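Metallo-beta-lactamase domain-containing protein (Enterococcus faecalis, PDB 2AZ4) is of unknown function but binds two zinc ions in a metallo-beta-lactamase-type fold, and may act as an RNA-binding exonuclease. Local coordinates at residues H195-E198 / E199-F203; I232-S236 / E237-V241; Q351-G354 / D355-P358; T405-P408 / E409-E412. One frame throughout, in Å; residues are numbered along the deposited sequence.

Interaction 1 (H195-E198 / E199-F203); sequences HNRE and ETLAF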
# COMPACT_ATOMS: atom_id res chain seq x y z
N HIS A 195 13.01 0.75 -5.12
CA HIS A 195 13.40 0.58 -6.51
C HIS A 195 13.73 1.92 -7.16
O HIS A 195 14.55 1.98 -8.07
CB HIS A 195 12.28 -0.10 -7.32
CG HIS A 195 11.75 -1.35 -6.68
ND1 HIS A 195 12.43 -2.55 -6.70
CD2 HIS A 195 10.60 -1.58 -5.99
CE1 HIS A 195 11.72 -3.46 -6.06
NE2 HIS A 195 10.61 -2.89 -5.61
N ASN A 196 13.06 2.97 -6.72
CA ASN A 196 13.19 4.26 -7.37
C ASN A 196 13.39 5.38 -6.36
O ASN A 196 12.54 6.24 -6.23
CB ASN A 196 11.96 4.54 -8.25
CG ASN A 196 11.75 3.49 -9.36
OD1 ASN A 196 12.50 3.45 -10.36
ND2 ASN A 196 10.70 2.67 -9.22
N ARG A 197 14.51 5.37 -5.64
CA ARG A 197 14.76 6.40 -4.61
C ARG A 197 14.68 7.84 -5.16
O ARG A 197 14.26 8.78 -4.47
CB ARG A 197 16.08 6.10 -3.87
CG ARG A 197 17.22 7.10 -4.02
CD ARG A 197 18.45 6.64 -3.23
NE ARG A 197 19.18 7.77 -2.66
CZ ARG A 197 19.21 8.07 -1.36
NH1 ARG A 197 19.90 9.12 -0.94
NH2 ARG A 197 18.58 7.30 -0.45
N GLU A 198 15.03 7.99 -6.44
CA GLU A 198 15.03 9.28 -7.10
C GLU A 198 13.62 9.87 -7.26
O GLU A 198 13.48 11.09 -7.34
CB GLU A 198 15.71 9.19 -8.46
CG GLU A 198 17.20 8.84 -8.42
CD GLU A 198 17.51 7.42 -7.89
OE1 GLU A 198 16.74 6.45 -8.16
OE2 GLU A 198 18.55 7.29 -7.21
N GLU A 199 12.58 9.04 -7.29
CA GLU A 199 11.21 9.59 -7.32
C GLU A 199 10.87 10.28 -6.01
O GLU A 199 10.22 11.31 -6.03
CB GLU A 199 10.13 8.54 -7.57
CG GLU A 199 10.22 7.76 -8.84
CD GLU A 199 9.08 6.74 -8.94
OE1 GLU A 199 8.68 6.17 -7.90
OE2 GLU A 199 8.58 6.53 -10.05
N THR A 200 11.31 9.71 -4.89
CA THR A 200 11.11 10.35 -3.59
C THR A 200 11.93 11.66 -3.55
O THR A 200 11.42 12.70 -3.15
CB THR A 200 11.46 9.43 -2.39
OG1 THR A 200 10.52 8.34 -2.33
CG2 THR A 200 11.39 10.18 -1.04
N LEU A 201 13.18 11.59 -3.99
CA LEU A 201 14.03 12.79 -4.08
C LEU A 201 13.39 13.89 -4.92
O LEU A 201 13.34 15.04 -4.49
CB LEU A 201 15.42 12.47 -4.62
CG LEU A 201 16.28 11.61 -3.68
CD1 LEU A 201 17.68 11.45 -4.30
CD2 LEU A 201 16.38 12.25 -2.28
N ALA A 202 12.91 13.54 -6.12
CA ALA A 202 12.22 14.49 -6.99
C ALA A 202 10.97 15.06 -6.33
O ALA A 202 10.62 16.22 -6.55
CB ALA A 202 11.88 13.86 -8.33
N PHE A 203 10.30 14.25 -5.52
CA PHE A 203 9.13 14.69 -4.79
C PHE A 203 9.50 15.78 -3.76
O PHE A 203 8.80 16.78 -3.63
CB PHE A 203 8.46 13.51 -4.06
CG PHE A 203 7.65 13.91 -2.86
CD1 PHE A 203 6.45 14.60 -3.02
CD2 PHE A 203 8.11 13.63 -1.58
CE1 PHE A 203 5.70 14.99 -1.89
CE2 PHE A 203 7.39 14.02 -0.46
CZ PHE A 203 6.17 14.70 -0.63

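Interaction 2 (I232-S236 / E237-V241); sequences IAVVS and EEDLV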
# COMPACT_ATOMS: atom_id res chain seq x y z
N ILE A 232 17.41 -12.06 7.51
CA ILE A 232 18.59 -11.44 6.89
C ILE A 232 18.41 -9.92 6.99
O ILE A 232 17.35 -9.41 6.68
CB ILE A 232 18.71 -11.87 5.41
CG1 ILE A 232 19.24 -13.30 5.33
CG2 ILE A 232 19.57 -10.89 4.59
CD1 ILE A 232 19.00 -14.01 4.02
N ALA A 233 19.44 -9.20 7.44
CA ALA A 233 19.39 -7.74 7.46
C ALA A 233 19.57 -7.19 6.03
O ALA A 233 20.61 -7.43 5.39
CB ALA A 233 20.44 -7.18 8.40
N VAL A 234 18.55 -6.50 5.54
CA VAL A 234 18.47 -6.04 4.15
C VAL A 234 18.40 -4.52 4.24
O VAL A 234 17.73 -4.00 5.12
CB VAL A 234 17.19 -6.61 3.44
CG1 VAL A 234 16.86 -5.87 2.15
CG2 VAL A 234 17.35 -8.12 3.15
N VAL A 235 19.10 -3.83 3.34
CA VAL A 235 19.19 -2.36 3.37
C VAL A 235 18.50 -1.63 2.20
O VAL A 235 18.42 -0.41 2.20
CB VAL A 235 20.68 -1.86 3.46
CG1 VAL A 235 21.41 -2.46 4.66
CG2 VAL A 235 21.43 -2.14 2.16
N SER A 236 18.04 -2.38 1.20
CA SER A 236 17.38 -1.80 0.01
C SER A 236 16.76 -2.94 -0.81
O SER A 236 17.08 -4.12 -0.58
CB SER A 236 18.41 -1.03 -0.85
OG SER A 236 19.27 -1.95 -1.52
N GLU A 237 15.88 -2.58 -1.75
CA GLU A 237 15.29 -3.57 -2.67
C GLU A 237 16.37 -4.28 -3.52
O GLU A 237 16.33 -5.50 -3.71
CB GLU A 237 14.25 -2.90 -3.57
CG GLU A 237 12.98 -2.50 -2.84
CD GLU A 237 11.95 -3.62 -2.69
OE1 GLU A 237 12.17 -4.76 -3.18
OE2 GLU A 237 10.89 -3.34 -2.09
N GLU A 238 17.33 -3.50 -4.02
CA GLU A 238 18.48 -4.06 -4.75
C GLU A 238 19.28 -5.05 -3.91
O GLU A 238 19.69 -6.09 -4.42
CB GLU A 238 19.40 -2.94 -5.25
CG GLU A 238 20.61 -3.43 -6.11
CD GLU A 238 20.22 -4.23 -7.36
OE1 GLU A 238 19.11 -3.99 -7.91
OE2 GLU A 238 21.02 -5.11 -7.79
N ASP A 239 19.52 -4.70 -2.65
CA ASP A 239 20.19 -5.57 -1.69
C ASP A 239 19.36 -6.85 -1.47
O ASP A 239 19.92 -7.95 -1.41
CB ASP A 239 20.42 -4.82 -0.38
CG ASP A 239 21.32 -5.58 0.60
OD1 ASP A 239 22.34 -6.15 0.17
OD2 ASP A 239 21.02 -5.62 1.81
N LEU A 240 18.04 -6.71 -1.34
CA LEU A 240 17.16 -7.87 -1.21
C LEU A 240 17.37 -8.89 -2.34
O LEU A 240 17.52 -10.10 -2.08
CB LEU A 240 15.69 -7.43 -1.14
CG LEU A 240 14.69 -8.52 -0.77
CD1 LEU A 240 13.60 -7.94 0.09
CD2 LEU A 240 14.09 -9.19 -2.03
N VAL A 241 17.39 -8.42 -3.59
CA VAL A 241 17.52 -9.35 -4.74
C VAL A 241 18.91 -10.02 -4.81
O VAL A 241 19.00 -11.19 -5.19
CB VAL A 241 17.15 -8.71 -6.10
CG1 VAL A 241 17.29 -9.75 -7.23
CG2 VAL A 241 15.72 -8.23 -6.05
O HOH W 1 22.55 -6.59 3.62

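Interaction 3 (Q351-G354 / D355-P358); sequences QPLG and DFDP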
# COMPACT_ATOMS: atom_id res chain seq x y z
N GLN A 351 2.25 -12.42 3.33
CA GLN A 351 1.47 -12.83 4.52
C GLN A 351 1.68 -14.31 4.87
O GLN A 351 1.95 -15.09 3.98
CB GLN A 351 -0.01 -12.53 4.29
CG GLN A 351 -0.26 -11.07 3.96
CD GLN A 351 -1.71 -10.69 4.01
OE1 GLN A 351 -2.45 -10.93 3.05
NE2 GLN A 351 -2.14 -10.11 5.13
N PRO A 352 1.62 -14.68 6.17
CA PRO A 352 1.47 -13.78 7.33
C PRO A 352 2.69 -12.89 7.50
O PRO A 352 3.83 -13.35 7.33
CB PRO A 352 1.33 -14.74 8.52
CG PRO A 352 1.92 -16.01 8.07
CD PRO A 352 1.73 -16.09 6.58
N LEU A 353 2.46 -11.63 7.87
CA LEU A 353 3.51 -10.61 7.82
C LEU A 353 4.58 -10.77 8.89
O LEU A 353 5.79 -10.64 8.63
CB LEU A 353 2.88 -9.21 7.87
CG LEU A 353 2.53 -8.40 6.60
CD1 LEU A 353 2.49 -9.18 5.32
CD2 LEU A 353 1.26 -7.57 6.75
N GLY A 354 4.14 -11.07 10.11
CA GLY A 354 5.05 -11.14 11.25
C GLY A 354 4.30 -11.60 12.47
O GLY A 354 3.09 -11.89 12.41
N ASP A 355 5.01 -11.63 13.59
CA ASP A 355 4.57 -12.33 14.78
C ASP A 355 3.39 -11.67 15.47
O ASP A 355 2.71 -12.29 16.31
CB ASP A 355 5.74 -12.52 15.75
CG ASP A 355 5.64 -13.82 16.52
OD1 ASP A 355 6.63 -14.59 16.50
OD2 ASP A 355 4.57 -14.10 17.12
N PHE A 356 3.12 -10.42 15.11
CA PHE A 356 1.89 -9.76 15.53
C PHE A 356 0.65 -10.52 14.98
O PHE A 356 -0.48 -10.31 15.44
CB PHE A 356 1.89 -8.30 15.06
CG PHE A 356 1.67 -8.14 13.59
CD1 PHE A 356 0.40 -7.86 13.08
CD2 PHE A 356 2.73 -8.30 12.69
CE1 PHE A 356 0.18 -7.73 11.70
CE2 PHE A 356 2.53 -8.18 11.32
CZ PHE A 356 1.25 -7.90 10.82
N ASP A 357 0.87 -11.38 13.99
CA ASP A 357 -0.19 -12.18 13.35
C ASP A 357 -0.13 -13.59 13.94
O ASP A 357 0.91 -14.25 13.83
CB ASP A 357 -0.00 -12.22 11.82
CG ASP A 357 -1.16 -12.91 11.07
OD1 ASP A 357 -1.30 -12.69 9.85
OD2 ASP A 357 -1.94 -13.68 11.68
N PRO A 358 -1.24 -14.05 14.56
CA PRO A 358 -1.28 -15.40 15.15
C PRO A 358 -1.00 -16.52 14.13
O PRO A 358 -0.47 -17.57 14.49
CB PRO A 358 -2.70 -15.51 15.72
CG PRO A 358 -3.18 -14.09 15.85
CD PRO A 358 -2.52 -13.33 14.74
O HOH W 2 -0.17 -10.86 8.28

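Interaction 4 (T405-P408 / E409-E412); sequences TLKP and EKLE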
# COMPACT_ATOMS: atom_id res chain seq x y z
N THR A 405 1.03 7.32 12.23
CA THR A 405 2.08 7.15 13.22
C THR A 405 1.49 6.91 14.63
O THR A 405 0.45 7.46 14.98
CB THR A 405 3.10 8.36 13.19
OG1 THR A 405 4.15 8.14 14.13
CG2 THR A 405 2.39 9.71 13.49
N LEU A 406 2.14 6.05 15.41
CA LEU A 406 1.80 5.84 16.83
C LEU A 406 2.64 6.73 17.77
O LEU A 406 2.39 6.76 18.98
CB LEU A 406 1.94 4.37 17.22
CG LEU A 406 1.32 3.28 16.35
CD1 LEU A 406 1.56 1.89 16.94
CD2 LEU A 406 -0.15 3.53 16.18
N LYS A 407 3.63 7.44 17.21
CA LYS A 407 4.54 8.31 18.00
C LYS A 407 4.83 9.62 17.26
O LYS A 407 5.97 9.88 16.86
CB LYS A 407 5.83 7.57 18.35
CG LYS A 407 5.57 6.27 19.09
CD LYS A 407 6.81 5.50 19.46
CE LYS A 407 6.39 4.36 20.37
NZ LYS A 407 7.42 3.32 20.49
N PRO A 408 3.79 10.45 17.06
CA PRO A 408 3.99 11.66 16.28
C PRO A 408 4.97 12.66 16.92
O PRO A 408 5.55 13.48 16.20
CB PRO A 408 2.57 12.25 16.20
CG PRO A 408 1.86 11.67 17.33
CD PRO A 408 2.41 10.32 17.53
N GLU A 409 5.17 12.59 18.24
CA GLU A 409 6.11 13.51 18.93
C GLU A 409 7.56 13.24 18.57
O GLU A 409 8.42 14.11 18.75
CB GLU A 409 5.93 13.47 20.45
CG GLU A 409 4.62 14.12 20.89
CD GLU A 409 4.64 14.70 22.30
OE1 GLU A 409 4.33 13.94 23.25
OE2 GLU A 409 4.92 15.92 22.46
N LYS A 410 7.83 12.05 18.04
CA LYS A 410 9.19 11.69 17.60
C LYS A 410 9.57 12.32 16.26
O LYS A 410 10.75 12.41 15.91
CB LYS A 410 9.35 10.17 17.57
CG LYS A 410 9.34 9.53 18.95
CD LYS A 410 9.52 8.00 18.88
CE LYS A 410 10.92 7.60 18.39
NZ LYS A 410 11.89 7.31 19.51
N LEU A 411 8.57 12.78 15.50
CA LEU A 411 8.81 13.44 14.22
C LEU A 411 8.96 14.96 14.38
O LEU A 411 7.98 15.67 14.60
CB LEU A 411 7.71 13.10 13.19
CG LEU A 411 8.19 13.13 11.74
CD1 LEU A 411 9.23 12.01 11.45
CD2 LEU A 411 7.02 13.06 10.75
N GLU A 412 10.20 15.43 14.22
CA GLU A 412 10.57 16.83 14.50
C GLU A 412 10.82 17.66 13.26
O GLU A 412 11.34 17.16 12.24
CB GLU A 412 11.83 16.87 15.38
CG GLU A 412 11.58 16.50 16.84
CD GLU A 412 12.86 16.22 17.60
OE1 GLU A 412 13.88 16.91 17.37
OE2 GLU A 412 12.84 15.30 18.46

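Interaction 1 (H195-E198 / E199-F203)
L201 N bonds R197 O at 3.0 Å and A202 N bonds E198 O at 2.8 Å, the i to i+4 spacing of an alpha-helix, here in its first turn. Just before these, E199 N reaches back three residues to N196 O at 3.0 Å. This bond is less straight (146°), and its donor stands above the carbonyl plane. It closes a tighter turn at the entry to the helix.

E199 folds back along N196. Its CG sits beside the backbone N (chi1 -59°), and the rest of the chain is extended. As a result the carboxylate lies alongside N196, with OE1 3.7 Å from N196 CB. This is plain van der Waals contact. The polar ends look elsewhere: E199 OE2 makes a long, weak ion pair with K149, and N196 ND2 a weak hydrogen bond with E266.

The helix is 197-207, the connection of a beta-alpha-beta unit between parallel strands 182-186 and 212-216.

On another side of it, L201 packs back on R197. L201 CG is 3.6 Å from R197 O, and L201 CD1 approaches the guanidinium obliquely, 4.3 Å from NE. R197 NH2 is bonded to L192 O, and L201 also touches L192.

T200 is buried. Its CB rests 3.5 Å from R197 O, while OG1 is gripped by two hydrogen bonds, to R191 O and D166 N. These bonds fasten the helix to chain segments that carry zinc ligands: D166 precedes H167, and R191 follows D189 closely. The side chains of T200 and H167 are about 7 Å apart.

Interaction 2 (I232-S236 / E237-V241)
Three hydrogen bonds join S236 and V235 to the first turn of the helix. S236 OG accepts from D239 N at 3.0 Å in a fairly straight bond (161°). Its chi1 of 73° turns the hydroxyl to the helix end. S236 O accepts from L240 N at 2.9 Å. In return, D239 OD2 takes V235 N at 3.0 Å on its anti lone pair, the one away from OD1. With CG opposite the backbone N (chi1 -170°), the D239 carboxylate extends back to the loop. V235 CG2 lies against D239 OD2 in van der Waals contact, at 3.5 Å.

S236 is thus the N-cap of helix 237-249. The return bond goes to V235 N instead of S236 N, so the pair is not a classic capping box.

A water adds a second link. It donates to D239 OD2 at 2.6 Å and to A233 O at 2.8 Å.

Apolar contact is slight. V234 CG1 meets L240 CB at 3.8 Å, the side chains crossing at a slant, and both residues also touch L377.

Salt bridges leave the turn from the other side chains. Buried E237 binds R191 and R267, and E238 binds K274.

Interaction 3 (Q351-G354 / D355-P358)
G354 O accepts a hydrogen bond from D357 N at 2.8 Å, closing a type I beta turn from G354 to D357. The donor is tilted from the carbonyl plane. G354 is almost fully extended and buried, and the side chains of F356 and D357 gather round it and its neighbours.

The F356 ring turns back beside the glycine. Its chi1 of 73° places CG between the backbone N and the carbonyl carbon, so the ring returns toward the start of the turn. CE2 comes within 3.5 Å of G354 N, at an oblique approach, and CD2 lies 3.6 Å from G354 O. L353 CB meets the same ring at its edge, close to the ring plane, 3.6 Å from CE2. The L353 and F356 side chains pass each other at an angle.

The D357 carboxylate also runs back, to P352, with CG opposite the backbone N (chi1 -174°). OD1 is 3.6 Å from P352 CB. A water links the aspartate to the backbone: it accepts from L353 N at 2.8 Å and donates to D357 OD1 at 2.7 Å. P352 follows a cis peptide bond and packs against Q359, Y360 and F363 of helix 358-369.

D357 is the N-cap of that helix, with OD2 accepting from Q359 N. The loop is also tied to R376, which bonds L353 O.

The two carboxylate oxygens of D357 therefore do separate jobs, one at the helix end and one on the water. The positive end of the helix dipole would probably favour the charged form of this aspartate.

Interaction 4 (T405-P408 / E409-E412)
K407 O accepts from K410 N at 3.1 Å, and P408 O accepts from L411 N at 3.2 Å. Both are i to i+3 bonds, and in both the donor stands well above the carbonyl plane. They wind residues 408-410 into a short 3-10 turn. Just before it, T405 OG1 accepts from K407 N at 3.2 Å, an ST turn, and also bonds G217 O.

The tight side faces the protein. L411 is buried, its CB 3.7 Å from P408 O. Its side chain packs on L400 and P402 of strand 399-403 and on L388 and I392 of helix 385-395. P408 joins it on P402 and also touches L16 and L420.

The solvent side is looser. K407 and K410 run side by side, pointing the same way. Their aliphatic parts touch, CD to CD at 3.7 Å, and K410 CD is also 3.8 Å from K407 CB. K407 is straight and also touches P223, while K410 bends at chi3 (68°). The like charges are not in contact: K407 NZ is 6.1 Å from K410 NZ. E409 is exposed, though its side chain touches L420; its O bonds R418 NH1, as does L411 O.

The turn lies in the loop after strand 399-403. H404, at the start of that loop, is a ligand of the second zinc ion. A histidine ligand at the end of a late strand is characteristic of the metallo-beta-lactamase fold.

The four contacts follow one another along the chain, each closing before the next opens. Interactions 1 and 4 belong to the part built on the seven-stranded sheet that includes strands 182-186, 212-216 and 399-403. Interactions 2 and 3 lie at the starts of helices 237-249 and 358-369, which accompany the six-stranded parallel sheet. Interactions 1 and 2 touch: H195 CE1 packs 3.2 Å from E237 OE1, linking the two parts. Their centres are 17 Å apart. The others do not touch; the centres of interactions 1 and 3 are 29 Å apart. All four are turns or helix starts placed around the zinc site.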